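Local atomic coordinates of Rho guanine nucleotide exchange factor TIAM2 (Mus musculus, PDB entry 3A8P), a protein that activates RAC1 by stimulating exchange of GDP for GTP, linking extracellular laminin signals to the cytoskeleton and to neurite growth. Residues A14-F19 against W39-V44; L72-S77 against F92-S97. All blocks are in the same frame, centred on the assembly; numbering follows the deposited sequence.

Both interactions lie in the first PH domain of TIAM2, within the PHCCEx module, and both reach the same curled sheet. Interaction 1 is a surface contact. It pairs strand 11-26 with strand 40-47 through a regular ladder of backbone bonds, with an edge-to-face tryptophan pair and a glutamine lying over a phenylalanine on the outer face. Interaction 2 is buried near the centre of the chain. It sets the turn after strand 70-73 against the end of strand 91-95, and it relies on leucine packing, a serine hydroxyl and a bridging water. The two meet in the barrel interior: L17 CD2 lies 4.2 Å from F92 CE1, and F19 CE1 lies 4.3 Å from L72 CD1.

Interaction 1 (A14-F19 against W39-V44); sequences AGWLFF and WKQYWV
Neighbouring antiparallel strands 11-26 and 40-47 of the PH-domain sheet pair along A14-F19 and W39-V44, with G15, L17 and F19 paired to V44, Y42 and K40. Six backbone hydrogen bonds hold these three pairs. The shortest, F19 N to K40 O, is 2.7 Å. Between them, W16-W43 and F18-Q41 are non-hydrogen-bonded pairs, and their side chains share one face of the sheet.

On that face the W43 ring stands edge-on to the face of W16. The planes are 82° apart, and CZ3 of W43 comes 3.7 Å from CD1 of W16. CG of W43 is anti to the backbone N (chi1 172°), which swings the ring back across the other strand. The ring then covers G15: CA of G15 sits over the six-membered ring, 3.7 Å from its centroid, in a CH-pi contact. CB of A14 touches CZ2 of the same ring. Y57 also packs edge-to-face with W43.

Q41 runs extended between W16 and F18. Its CB lies over the F18 ring, 3.8 Å from the centroid, and its amide is stacked at 26° to that ring. Its CG meets CE3 of W16 at 3.6 Å. CE3 of W39 touches CB of F18 at 3.8 Å.

On the other face L17 and V44 are buried. CD1 of L17 meets CB of V44 at 4.0 Å, and both reach W115. CD2 of F19 meets CE2 of Y42 at 3.8 Å, and F53 packs edge-to-face on both rings. One face inward under helix 109-130, the C-terminal helix of the PH fold, and one outward typify a PH-domain sheet.

Interaction 2 (L72-S77 against F92-S97); sequences LFAEDS and FCLSNS
Apolar contacts centre on L94, whose side chain points toward L72-S77 and meets L72, A74 and S77. CD2 of L94 lies 4.0 Å from CD2 of L72, and the two side chains lie alongside and run in opposite senses. CD1 of L94 reaches CB of A74 at 4.1 Å. CG of L94 is anti to the backbone N (chi1 -177°), which carries both methyls across to the other segment. I119 of helix 109-130 also touches L94. An alanine here would probably leave a gap between L72, A74 and S77 and loosen the seat of the turn on the strand. Farther along, CB of S97 packs on CB of D76 at 4.1 Å. S77 OG rests against CA of N96 at 3.4 Å, a packing contact.

Polar contacts shape the turn itself. A74 to S77 form a type II beta turn, with D76 at a positive phi of 54°. The buried S77 hydroxyl donates to A74 O at 2.7 Å, from above the carbonyl plane, and S77 N adds a weak bond to the same oxygen. The carboxylate of D76 forms a salt bridge with R197, tying the turn to helix 171-206. N96 OD1 accepts from the backbone N of C98 and of D100, so the side-chain oxygen holds the loop that follows the strand.

One water bridges the segments. It donates to E75 O at 2.6 Å and to F73 O, and accepts from S97 N at 3.2 Å. It links three backbone groups, two from L72-S77 and one just past the end of strand 91-95.

This is the type II turn of a PH fold that links strand 70-73 to strand 78-81, where the chain passes between the two halves of the curled barrel.

Interaction 1 (A14-F19 against W39-V44)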
ATOM      1  N   ALA A  14     -12.111  17.465  -3.715  1.00 35.04           N
ATOM      2  CA  ALA A  14     -13.447  17.061  -3.302  1.00 35.47           C
ATOM      3  C   ALA A  14     -14.249  16.599  -4.519  1.00 35.20           C
ATOM      4  O   ALA A  14     -14.056  17.108  -5.619  1.00 37.37           O
ATOM      5  CB  ALA A  14     -14.149  18.232  -2.619  1.00 35.09           C
ATOM      6  N   GLY A  15     -15.141  15.633  -4.329  1.00 33.30           N
ATOM      7  CA  GLY A  15     -15.928  15.160  -5.452  1.00 30.65           C
ATOM      8  C   GLY A  15     -16.680  13.887  -5.143  1.00 30.17           C
ATOM      9  O   GLY A  15     -16.379  13.209  -4.160  1.00 28.46           O
ATOM     10  N   TRP A  16     -17.664  13.562  -5.978  1.00 28.07           N
ATOM     11  CA  TRP A  16     -18.463  12.357  -5.785  1.00 28.12           C
ATOM     12  C   TRP A  16     -17.641  11.109  -6.056  1.00 28.64           C
ATOM     13  O   TRP A  16     -16.873  11.052  -7.015  1.00 27.60           O
ATOM     14  CB  TRP A  16     -19.669  12.332  -6.726  1.00 27.79           C
ATOM     15  CG  TRP A  16     -20.768  13.297  -6.397  1.00 30.75           C
ATOM     16  CD1 TRP A  16     -21.095  14.433  -7.079  1.00 31.70           C
ATOM     17  CD2 TRP A  16     -21.714  13.181  -5.332  1.00 32.61           C
ATOM     18  NE1 TRP A  16     -22.194  15.031  -6.507  1.00 33.30           N
ATOM     19  CE2 TRP A  16     -22.594  14.283  -5.432  1.00 32.95           C
ATOM     20  CE3 TRP A  16     -21.907  12.251  -4.300  1.00 33.88           C
ATOM     21  CZ2 TRP A  16     -23.652  14.481  -4.540  1.00 32.65           C
ATOM     22  CZ3 TRP A  16     -22.964  12.449  -3.412  1.00 33.58           C
ATOM     23  CH2 TRP A  16     -23.820  13.555  -3.542  1.00 33.97           C
ATOM     24  N   LEU A  17     -17.827  10.101  -5.217  1.00 28.23           N
ATOM     25  CA  LEU A  17     -17.124   8.838  -5.379  1.00 28.65           C
ATOM     26  C   LEU A  17     -17.943   7.671  -4.870  1.00 27.67           C
ATOM     27  O   LEU A  17     -18.604   7.769  -3.835  1.00 28.43           O
ATOM     28  CB  LEU A  17     -15.802   8.840  -4.612  1.00 26.47           C
ATOM     29  CG  LEU A  17     -14.655   9.750  -5.033  1.00 28.66           C
ATOM     30  CD1 LEU A  17     -13.520   9.571  -4.040  1.00 25.00           C
ATOM     31  CD2 LEU A  17     -14.189   9.405  -6.453  1.00 30.74           C
ATOM     32  N   PHE A  18     -17.914   6.572  -5.607  1.00 27.96           N
ATOM     33  CA  PHE A  18     -18.588   5.370  -5.156  1.00 28.55           C
ATOM     34  C   PHE A  18     -17.502   4.710  -4.328  1.00 28.19           C
ATOM     35  O   PHE A  18     -16.319   4.731  -4.699  1.00 28.82           O
ATOM     36  CB  PHE A  18     -19.031   4.507  -6.338  1.00 28.72           C
ATOM     37  CG  PHE A  18     -20.396   4.875  -6.857  1.00 31.40           C
ATOM     38  CD1 PHE A  18     -21.541   4.315  -6.292  1.00 33.30           C
ATOM     39  CD2 PHE A  18     -20.543   5.837  -7.855  1.00 32.21           C
ATOM     40  CE1 PHE A  18     -22.821   4.712  -6.711  1.00 33.96           C
ATOM     41  CE2 PHE A  18     -21.812   6.244  -8.282  1.00 33.06           C
ATOM     42  CZ  PHE A  18     -22.955   5.680  -7.708  1.00 33.90           C
ATOM     43  N   PHE A  19     -17.904   4.150  -3.196  1.00 28.84           N
ATOM     44  CA  PHE A  19     -16.980   3.542  -2.248  1.00 28.20           C
ATOM     45  C   PHE A  19     -17.378   2.127  -1.850  1.00 28.68           C
ATOM     46  O   PHE A  19     -18.561   1.810  -1.717  1.00 29.26           O
ATOM     47  CB  PHE A  19     -16.919   4.440  -1.011  1.00 29.44           C
ATOM     48  CG  PHE A  19     -16.211   3.834   0.156  1.00 33.81           C
ATOM     49  CD1 PHE A  19     -14.827   3.673   0.146  1.00 33.57           C
ATOM     50  CD2 PHE A  19     -16.924   3.447   1.285  1.00 34.89           C
ATOM     51  CE1 PHE A  19     -14.165   3.140   1.244  1.00 34.86           C
ATOM     52  CE2 PHE A  19     -16.266   2.906   2.396  1.00 36.28           C
ATOM     53  CZ  PHE A  19     -14.884   2.755   2.375  1.00 36.02           C
ATOM     54  N   TRP A  39     -21.343  -1.143  -3.093  1.00 46.44           N
ATOM     55  CA  TRP A  39     -21.008   0.216  -3.516  1.00 42.34           C
ATOM     56  C   TRP A  39     -21.989   1.282  -3.030  1.00 41.53           C
ATOM     57  O   TRP A  39     -23.184   1.204  -3.297  1.00 42.10           O
ATOM     58  CB  TRP A  39     -20.929   0.325  -5.048  1.00 38.46           C
ATOM     59  CG  TRP A  39     -19.829  -0.466  -5.742  1.00 36.78           C
ATOM     60  CD1 TRP A  39     -19.973  -1.646  -6.415  1.00 36.55           C
ATOM     61  CD2 TRP A  39     -18.459  -0.074  -5.917  1.00 33.53           C
ATOM     62  NE1 TRP A  39     -18.783  -2.008  -7.008  1.00 34.89           N
ATOM     63  CE2 TRP A  39     -17.837  -1.062  -6.717  1.00 34.93           C
ATOM     64  CE3 TRP A  39     -17.696   1.020  -5.481  1.00 31.91           C
ATOM     65  CZ2 TRP A  39     -16.486  -0.987  -7.093  1.00 32.53           C
ATOM     66  CZ3 TRP A  39     -16.352   1.094  -5.857  1.00 29.79           C
ATOM     67  CH2 TRP A  39     -15.764   0.096  -6.655  1.00 28.26           C
ATOM     68  N   LYS A  40     -21.471   2.283  -2.331  1.00 39.48           N
ATOM     69  CA  LYS A  40     -22.290   3.389  -1.851  1.00 39.04           C
ATOM     70  C   LYS A  40     -21.616   4.658  -2.348  1.00 36.24           C
ATOM     71  O   LYS A  40     -20.389   4.732  -2.395  1.00 34.92           O
ATOM     72  CB  LYS A  40     -22.353   3.401  -0.321  1.00 41.96           C
ATOM     73  CG  LYS A  40     -22.989   2.161   0.281  1.00 46.64           C
ATOM     74  CD  LYS A  40     -22.916   2.189   1.799  1.00 50.92           C
ATOM     75  CE  LYS A  40     -23.466   0.904   2.408  1.00 53.15           C
ATOM     76  NZ  LYS A  40     -23.310   0.906   3.889  1.00 55.62           N
ATOM     77  N   GLN A  41     -22.409   5.655  -2.717  1.00 33.89           N
ATOM     78  CA  GLN A  41     -21.866   6.914  -3.220  1.00 31.82           C
ATOM     79  C   GLN A  41     -21.761   7.947  -2.109  1.00 30.59           C
ATOM     80  O   GLN A  41     -22.624   8.025  -1.249  1.00 31.06           O
ATOM     81  CB  GLN A  41     -22.755   7.450  -4.344  1.00 31.35           C
ATOM     82  CG  GLN A  41     -22.238   8.708  -5.009  1.00 32.23           C
ATOM     83  CD  GLN A  41     -23.211   9.236  -6.042  1.00 32.07           C
ATOM     84  OE1 GLN A  41     -24.406   9.341  -5.774  1.00 32.98           O
ATOM     85  NE2 GLN A  41     -22.707   9.578  -7.222  1.00 29.37           N
ATOM     86  N   TYR A  42     -20.697   8.742  -2.131  1.00 28.76           N
ATOM     87  CA  TYR A  42     -20.497   9.768  -1.120  1.00 27.37           C
ATOM     88  C   TYR A  42     -19.833  10.979  -1.742  1.00 26.82           C
ATOM     89  O   TYR A  42     -19.105  10.858  -2.722  1.00 26.34           O
ATOM     90  CB  TYR A  42     -19.542   9.285  -0.019  1.00 29.84           C
ATOM     91  CG  TYR A  42     -20.010   8.142   0.848  1.00 34.67           C
ATOM     92  CD1 TYR A  42     -20.898   8.360   1.899  1.00 36.13           C
ATOM     93  CD2 TYR A  42     -19.532   6.849   0.646  1.00 34.30           C
ATOM     94  CE1 TYR A  42     -21.295   7.324   2.729  1.00 37.93           C
ATOM     95  CE2 TYR A  42     -19.923   5.800   1.470  1.00 37.10           C
ATOM     96  CZ  TYR A  42     -20.802   6.047   2.512  1.00 39.28           C
ATOM     97  OH  TYR A  42     -21.169   5.028   3.359  1.00 42.19           O
ATOM     98  N   TRP A  43     -20.082  12.147  -1.165  1.00 25.54           N
ATOM     99  CA  TRP A  43     -19.401  13.345  -1.605  1.00 25.96           C
ATOM    100  C   TRP A  43     -18.170  13.253  -0.703  1.00 27.72           C
ATOM    101  O   TRP A  43     -18.293  13.260   0.526  1.00 25.43           O
ATOM    102  CB  TRP A  43     -20.205  14.601  -1.277  1.00 26.26           C
ATOM    103  CG  TRP A  43     -19.425  15.847  -1.545  1.00 27.70           C
ATOM    104  CD1 TRP A  43     -18.802  16.638  -0.623  1.00 28.69           C
ATOM    105  CD2 TRP A  43     -19.121  16.406  -2.827  1.00 27.71           C
ATOM    106  NE1 TRP A  43     -18.125  17.654  -1.251  1.00 28.52           N
ATOM    107  CE2 TRP A  43     -18.303  17.537  -2.605  1.00 28.95           C
ATOM    108  CE3 TRP A  43     -19.460  16.062  -4.143  1.00 29.18           C
ATOM    109  CZ2 TRP A  43     -17.813  18.333  -3.656  1.00 28.63           C
ATOM    110  CZ3 TRP A  43     -18.973  16.856  -5.192  1.00 31.21           C
ATOM    111  CH2 TRP A  43     -18.157  17.978  -4.936  1.00 28.46           C
ATOM    112  N   VAL A  44     -16.990  13.151  -1.303  1.00 26.15           N
ATOM    113  CA  VAL A  44     -15.764  12.993  -0.528  1.00 25.78           C
ATOM    114  C   VAL A  44     -14.820  14.189  -0.584  1.00 26.01           C
ATOM    115  O   VAL A  44     -14.692  14.836  -1.613  1.00 25.35           O
ATOM    116  CB  VAL A  44     -15.011  11.718  -1.007  1.00 24.97           C
ATOM    117  CG1 VAL A  44     -13.668  11.579  -0.291  1.00 26.44           C
ATOM    118  CG2 VAL A  44     -15.870  10.494  -0.754  1.00 24.25           C
TER

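Interaction 2 (L72-S77 against F92-S97)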
ATOM      1  N   LEU A  72     -11.549   8.430   6.593  1.00 32.31           N
ATOM      2  CA  LEU A  72     -10.519   7.457   6.276  1.00 31.95           C
ATOM      3  C   LEU A  72      -9.171   8.173   6.408  1.00 31.76           C
ATOM      4  O   LEU A  72      -8.885   9.116   5.667  1.00 32.32           O
ATOM      5  CB  LEU A  72     -10.736   6.933   4.854  1.00 35.03           C
ATOM      6  CG  LEU A  72     -10.149   5.576   4.464  1.00 37.75           C
ATOM      7  CD1 LEU A  72     -10.876   5.058   3.221  1.00 36.45           C
ATOM      8  CD2 LEU A  72      -8.642   5.699   4.221  1.00 37.53           C
ATOM      9  N   PHE A  73      -8.366   7.746   7.379  1.00 30.19           N
ATOM     10  CA  PHE A  73      -7.052   8.343   7.619  1.00 31.65           C
ATOM     11  C   PHE A  73      -6.066   7.624   6.716  1.00 31.22           C
ATOM     12  O   PHE A  73      -5.662   6.495   6.982  1.00 34.66           O
ATOM     13  CB  PHE A  73      -6.696   8.199   9.103  1.00 31.97           C
ATOM     14  CG  PHE A  73      -7.694   8.870  10.011  1.00 34.07           C
ATOM     15  CD1 PHE A  73      -7.689  10.254  10.167  1.00 33.05           C
ATOM     16  CD2 PHE A  73      -8.714   8.138  10.611  1.00 32.94           C
ATOM     17  CE1 PHE A  73      -8.684  10.898  10.895  1.00 29.59           C
ATOM     18  CE2 PHE A  73      -9.714   8.776  11.341  1.00 31.90           C
ATOM     19  CZ  PHE A  73      -9.696  10.158  11.480  1.00 31.75           C
ATOM     20  N   ALA A  74      -5.687   8.302   5.641  1.00 31.05           N
ATOM     21  CA  ALA A  74      -4.812   7.735   4.626  1.00 28.72           C
ATOM     22  C   ALA A  74      -3.304   7.906   4.768  1.00 28.42           C
ATOM     23  O   ALA A  74      -2.578   7.680   3.799  1.00 25.80           O
ATOM     24  CB  ALA A  74      -5.250   8.248   3.263  1.00 29.31           C
ATOM     25  N   GLU A  75      -2.824   8.296   5.945  1.00 27.20           N
ATOM     26  CA  GLU A  75      -1.381   8.456   6.121  1.00 29.92           C
ATOM     27  C   GLU A  75      -0.651   7.213   5.615  1.00 27.85           C
ATOM     28  O   GLU A  75      -1.092   6.092   5.847  1.00 29.25           O
ATOM     29  CB  GLU A  75      -1.032   8.691   7.598  1.00 33.19           C
ATOM     30  CG  GLU A  75       0.453   8.537   7.905  1.00 37.97           C
ATOM     31  CD  GLU A  75       0.865   9.168   9.232  1.00 43.14           C
ATOM     32  OE1 GLU A  75       0.069   9.115  10.199  1.00 42.58           O
ATOM     33  OE2 GLU A  75       1.998   9.701   9.307  1.00 44.00           O
ATOM     34  N   ASP A  76       0.452   7.429   4.907  1.00 27.79           N
ATOM     35  CA  ASP A  76       1.271   6.349   4.362  1.00 28.38           C
ATOM     36  C   ASP A  76       0.535   5.328   3.496  1.00 27.50           C
ATOM     37  O   ASP A  76       0.881   4.146   3.499  1.00 25.49           O
ATOM     38  CB  ASP A  76       2.004   5.613   5.496  1.00 28.96           C
ATOM     39  CG  ASP A  76       2.998   6.505   6.221  1.00 31.41           C
ATOM     40  OD1 ASP A  76       3.800   7.178   5.539  1.00 31.05           O
ATOM     41  OD2 ASP A  76       2.982   6.535   7.468  1.00 32.39           O
ATOM     42  N   SER A  77      -0.461   5.780   2.741  1.00 24.64           N
ATOM     43  CA  SER A  77      -1.216   4.875   1.879  1.00 24.67           C
ATOM     44  C   SER A  77      -0.594   4.742   0.492  1.00 23.83           C
ATOM     45  O   SER A  77       0.329   5.465   0.137  1.00 25.51           O
ATOM     46  CB  SER A  77      -2.662   5.367   1.713  1.00 22.89           C
ATOM     47  OG  SER A  77      -3.378   5.303   2.936  1.00 24.42           O
ATOM     48  N   PHE A  92     -10.367   2.780  -8.581  1.00 21.05           N
ATOM     49  CA  PHE A  92      -9.017   2.839  -8.039  1.00 21.90           C
ATOM     50  C   PHE A  92      -9.055   2.218  -6.655  1.00 24.44           C
ATOM     51  O   PHE A  92     -10.124   2.109  -6.039  1.00 23.40           O
ATOM     52  CB  PHE A  92      -8.401   4.253  -8.009  1.00 22.51           C
ATOM     53  CG  PHE A  92      -9.182   5.283  -7.245  1.00 23.49           C
ATOM     54  CD1 PHE A  92     -10.163   6.042  -7.880  1.00 23.81           C
ATOM     55  CD2 PHE A  92      -8.841   5.596  -5.926  1.00 24.70           C
ATOM     56  CE1 PHE A  92     -10.785   7.108  -7.219  1.00 21.46           C
ATOM     57  CE2 PHE A  92      -9.453   6.656  -5.255  1.00 23.94           C
ATOM     58  CZ  PHE A  92     -10.427   7.417  -5.904  1.00 25.48           C
ATOM     59  N   CYS A  93      -7.890   1.813  -6.171  1.00 24.45           N
ATOM     60  CA  CYS A  93      -7.803   1.120  -4.902  1.00 25.34           C
ATOM     61  C   CYS A  93      -6.833   1.737  -3.912  1.00 25.17           C
ATOM     62  O   CYS A  93      -5.671   1.968  -4.229  1.00 25.02           O
ATOM     63  CB  CYS A  93      -7.401  -0.335  -5.179  1.00 26.62           C
ATOM     64  SG  CYS A  93      -7.418  -1.424  -3.745  1.00 30.65           S
ATOM     65  N   LEU A  94      -7.319   2.001  -2.704  1.00 26.03           N
ATOM     66  CA  LEU A  94      -6.463   2.555  -1.665  1.00 25.62           C
ATOM     67  C   LEU A  94      -6.218   1.527  -0.571  1.00 26.94           C
ATOM     68  O   LEU A  94      -7.156   0.926  -0.046  1.00 27.03           O
ATOM     69  CB  LEU A  94      -7.083   3.804  -1.032  1.00 24.17           C
ATOM     70  CG  LEU A  94      -6.181   4.481   0.016  1.00 25.36           C
ATOM     71  CD1 LEU A  94      -6.436   5.979   0.026  1.00 26.67           C
ATOM     72  CD2 LEU A  94      -6.421   3.870   1.399  1.00 26.25           C
ATOM     73  N   SER A  95      -4.948   1.313  -0.255  1.00 26.12           N
ATOM     74  CA  SER A  95      -4.573   0.404   0.816  1.00 26.67           C
ATOM     75  C   SER A  95      -3.857   1.299   1.823  1.00 25.51           C
ATOM     76  O   SER A  95      -2.890   1.987   1.474  1.00 24.53           O
ATOM     77  CB  SER A  95      -3.652  -0.724   0.306  1.00 25.48           C
ATOM     78  OG  SER A  95      -2.557  -0.246  -0.447  1.00 25.62           O
ATOM     79  N   ASN A  96      -4.356   1.328   3.058  1.00 27.52           N
ATOM     80  CA  ASN A  96      -3.747   2.172   4.081  1.00 29.99           C
ATOM     81  C   ASN A  96      -2.597   1.452   4.768  1.00 31.77           C
ATOM     82  O   ASN A  96      -2.163   0.393   4.322  1.00 30.71           O
ATOM     83  CB  ASN A  96      -4.782   2.612   5.129  1.00 31.50           C
ATOM     84  CG  ASN A  96      -5.452   1.440   5.825  1.00 33.01           C
ATOM     85  OD1 ASN A  96      -4.833   0.405   6.063  1.00 34.19           O
ATOM     86  ND2 ASN A  96      -6.723   1.604   6.166  1.00 33.90           N
ATOM     87  N   SER A  97      -2.109   2.043   5.853  1.00 31.49           N
ATOM     88  CA  SER A  97      -1.005   1.483   6.612  1.00 34.18           C
ATOM     89  C   SER A  97      -1.450   0.563   7.748  1.00 34.24           C
ATOM     90  O   SER A  97      -0.642   0.211   8.604  1.00 34.53           O
ATOM     91  CB  SER A  97      -0.165   2.618   7.205  1.00 34.68           C
ATOM     92  OG  SER A  97      -0.960   3.433   8.047  1.00 36.02           O
TER
HETATM   93  O   HOH W   1      -3.157   4.880   6.967  1.00 36.29           O